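Local coordinates for protein geranyltranstransferase (PDB 7LBJ) that probably makes isoprenoid diphosphates as a magnesium-dependent trans-prenyltransferase, most likely joining allylic and isopentenyl diphosphates into farnesyl or longer chains, at residues 191-195 against 213-219. Sequence-based numbering, arbitrary orientation. Where two conformers were deposited one is given.
Sequences IRAAV and DSFADAL. With EDO (1,2-ethanediol), chain F.
Arg192 reaches across from helix 176-201 to grip Asp213 of helix 206-233 side-on, one nitrogen to each carboxylate oxygen. Arg192 NE donates to Asp213 OD1 at 2.9 Å, nearly straight (169°) and in the guanidinium plane. The second bond, from Arg192 NH2 to Asp213 OD2 at 2.8 Å, is more bent; it meets the syn lone pair, with OD2 tilted from the guanidinium plane and the two flat groups turned 45° apart. A bend at chi3 of Arg192 swings NE and NH2 toward the carboxylate, while Asp213 sets CG anti to its own backbone N (chi1 -170°) to meet them. A water donates to both Asp213 OD1 and the backbone O of Arg192, so OD1 has two donors. One turn on, Asp217 lies alongside the arginine chain, its carboxylate over one guanidinium face; Asp217 OD1 is 4.0 Å from Arg192 NH1, which adds opposite charge without a directed N-H.

Beneath this polar edge, Ala216 supplies the small residue that lets the roughly antiparallel helices draw together, the axes of the two short segments 8.6 Å apart. Ala216 CB sits 3.9 Å from Arg192 CA, room that a small residue leaves for the neighbouring backbone, and the branched Val195 lays its CG2 against the same methyl at 3.7 Å. Ile191 turns CG2 onto the carbonyl O of Ala216 and CD2 of Leu219, the Ile191 and Leu219 side chains crossing at about a right angle. Helix 55-65 packs on Ile191 and Val195, helix 260-277 on Leu219, placing the seam within the all-helical prenyl synthase fold. Apolar contact thus joins consecutive helices on the buried side, while the partly exposed paired charges probably favour one relative placement of the helices.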
loop_
_atom_site.group_PDB
_atom_site.type_symbol
_atom_site.label_atom_id
_atom_site.label_comp_id
_atom_site.label_asym_id
_atom_site.label_seq_id
_atom_site.Cartn_x
_atom_site.Cartn_y
_atom_site.Cartn_z
ATOM N N ILE A 191 1.398 15.228 -5.272
ATOM C CA ILE A 191 0.791 16.263 -6.099
ATOM C C ILE A 191 1.284 16.165 -7.539
ATOM O O ILE A 191 0.489 16.280 -8.488
ATOM C CB ILE A 191 1.055 17.642 -5.469
ATOM C CG1 ILE A 191 0.061 17.837 -4.318
ATOM C CG2 ILE A 191 0.924 18.754 -6.512
ATOM C CD1 ILE A 191 0.421 19.006 -3.360
ATOM N N ARG A 192 2.590 15.937 -7.736
ATOM C CA ARG A 192 3.094 15.715 -9.091
ATOM C C ARG A 192 2.532 14.429 -9.685
ATOM O O ARG A 192 2.236 14.373 -10.881
ATOM C CB ARG A 192 4.622 15.683 -9.103
ATOM C CG ARG A 192 5.245 17.053 -8.814
ATOM C CD ARG A 192 6.686 16.889 -8.388
ATOM N NE ARG A 192 7.511 16.350 -9.467
ATOM C CZ ARG A 192 8.805 16.089 -9.345
ATOM N NH1 ARG A 192 9.437 16.269 -8.195
ATOM N NH2 ARG A 192 9.481 15.635 -10.399
ATOM N N ALA A 193 2.367 13.383 -8.869
ATOM C CA ALA A 193 1.773 12.151 -9.396
ATOM C C ALA A 193 0.364 12.395 -9.908
ATOM O O ALA A 193 -0.032 11.841 -10.942
ATOM C CB ALA A 193 1.755 11.048 -8.330
ATOM N N ALA A 194 -0.419 13.209 -9.196
ATOM C CA ALA A 194 -1.790 13.441 -9.626
ATOM C C ALA A 194 -1.812 14.080 -11.006
ATOM O O ALA A 194 -2.528 13.618 -11.901
ATOM C CB ALA A 194 -2.535 14.312 -8.615
ATOM N N VAL A 195 -0.987 15.111 -11.212
ATOM C CA VAL A 195 -0.937 15.758 -12.524
ATOM C C VAL A 195 -0.416 14.788 -13.581
ATOM O O VAL A 195 -0.937 14.730 -14.702
ATOM C CB VAL A 195 -0.082 17.033 -12.442
ATOM C CG1 VAL A 195 0.240 17.587 -13.860
ATOM C CG2 VAL A 195 -0.809 18.078 -11.554
ATOM N N ASP A 213 4.867 18.608 -15.235
ATOM C CA ASP A 213 5.537 18.272 -13.988
ATOM C C ASP A 213 6.173 19.503 -13.369
ATOM O O ASP A 213 6.164 19.661 -12.144
ATOM C CB ASP A 213 6.579 17.190 -14.229
ATOM C CG ASP A 213 7.130 16.628 -12.938
ATOM O OD1 ASP A 213 6.328 16.153 -12.111
ATOM O OD2 ASP A 213 8.362 16.655 -12.748
ATOM N N SER A 214 6.720 20.399 -14.201
ATOM C CA SER A 214 7.292 21.644 -13.699
ATOM C C SER A 214 6.220 22.504 -13.038
ATOM O O SER A 214 6.444 23.130 -11.993
ATOM C CB SER A 214 7.946 22.383 -14.869
ATOM O OG SER A 214 8.584 23.568 -14.472
ATOM N N PHE A 215 5.045 22.554 -13.649
ATOM C CA PHE A 215 3.920 23.257 -13.034
ATOM C C PHE A 215 3.540 22.607 -11.704
ATOM O O PHE A 215 3.349 23.287 -10.685
ATOM C CB PHE A 215 2.741 23.248 -14.013
ATOM C CG PHE A 215 1.406 23.662 -13.403
ATOM C CD1 PHE A 215 1.040 24.998 -13.338
ATOM C CD2 PHE A 215 0.528 22.706 -12.921
ATOM C CE1 PHE A 215 -0.194 25.370 -12.793
ATOM C CE2 PHE A 215 -0.703 23.064 -12.387
ATOM C CZ PHE A 215 -1.066 24.401 -12.319
ATOM N N ALA A 216 3.424 21.279 -11.696
ATOM C CA ALA A 216 2.946 20.585 -10.504
ATOM C C ALA A 216 3.973 20.658 -9.381
ATOM O O ALA A 216 3.611 20.675 -8.195
ATOM C CB ALA A 216 2.632 19.117 -10.841
ATOM N N ASP A 217 5.255 20.654 -9.737
ATOM C CA ASP A 217 6.315 20.817 -8.745
ATOM C C ASP A 217 6.157 22.156 -8.028
ATOM O O ASP A 217 6.160 22.223 -6.793
ATOM C CB ASP A 217 7.669 20.723 -9.451
ATOM C CG ASP A 217 8.843 20.560 -8.492
ATOM O OD1 ASP A 217 8.649 20.104 -7.352
ATOM O OD2 ASP A 217 9.981 20.887 -8.896
ATOM N N ALA A 218 6.000 23.236 -8.796
ATOM C CA ALA A 218 5.800 24.553 -8.180
ATOM C C ALA A 218 4.523 24.597 -7.350
ATOM O O ALA A 218 4.504 25.206 -6.268
ATOM C CB ALA A 218 5.783 25.650 -9.249
ATOM N N LEU A 219 3.438 23.965 -7.835
ATOM C CA LEU A 219 2.175 24.013 -7.102
ATOM C C LEU A 219 2.285 23.350 -5.731
ATOM O O LEU A 219 1.736 23.860 -4.738
ATOM C CB LEU A 219 1.053 23.356 -7.922
ATOM C CG LEU A 219 -0.369 23.529 -7.388
ATOM C CD1 LEU A 219 -1.331 23.625 -8.553
ATOM C CD2 LEU A 219 -0.756 22.359 -6.513
HETATM C C1 EDO F . 11.229 20.378 -12.593
HETATM O O1 EDO F . 10.619 21.475 -13.302
HETATM C C2 EDO F . 10.165 19.378 -12.187
HETATM O O2 EDO F . 9.993 18.481 -13.292
HETATM O O HOH W 1 3.638 15.831 -12.848
#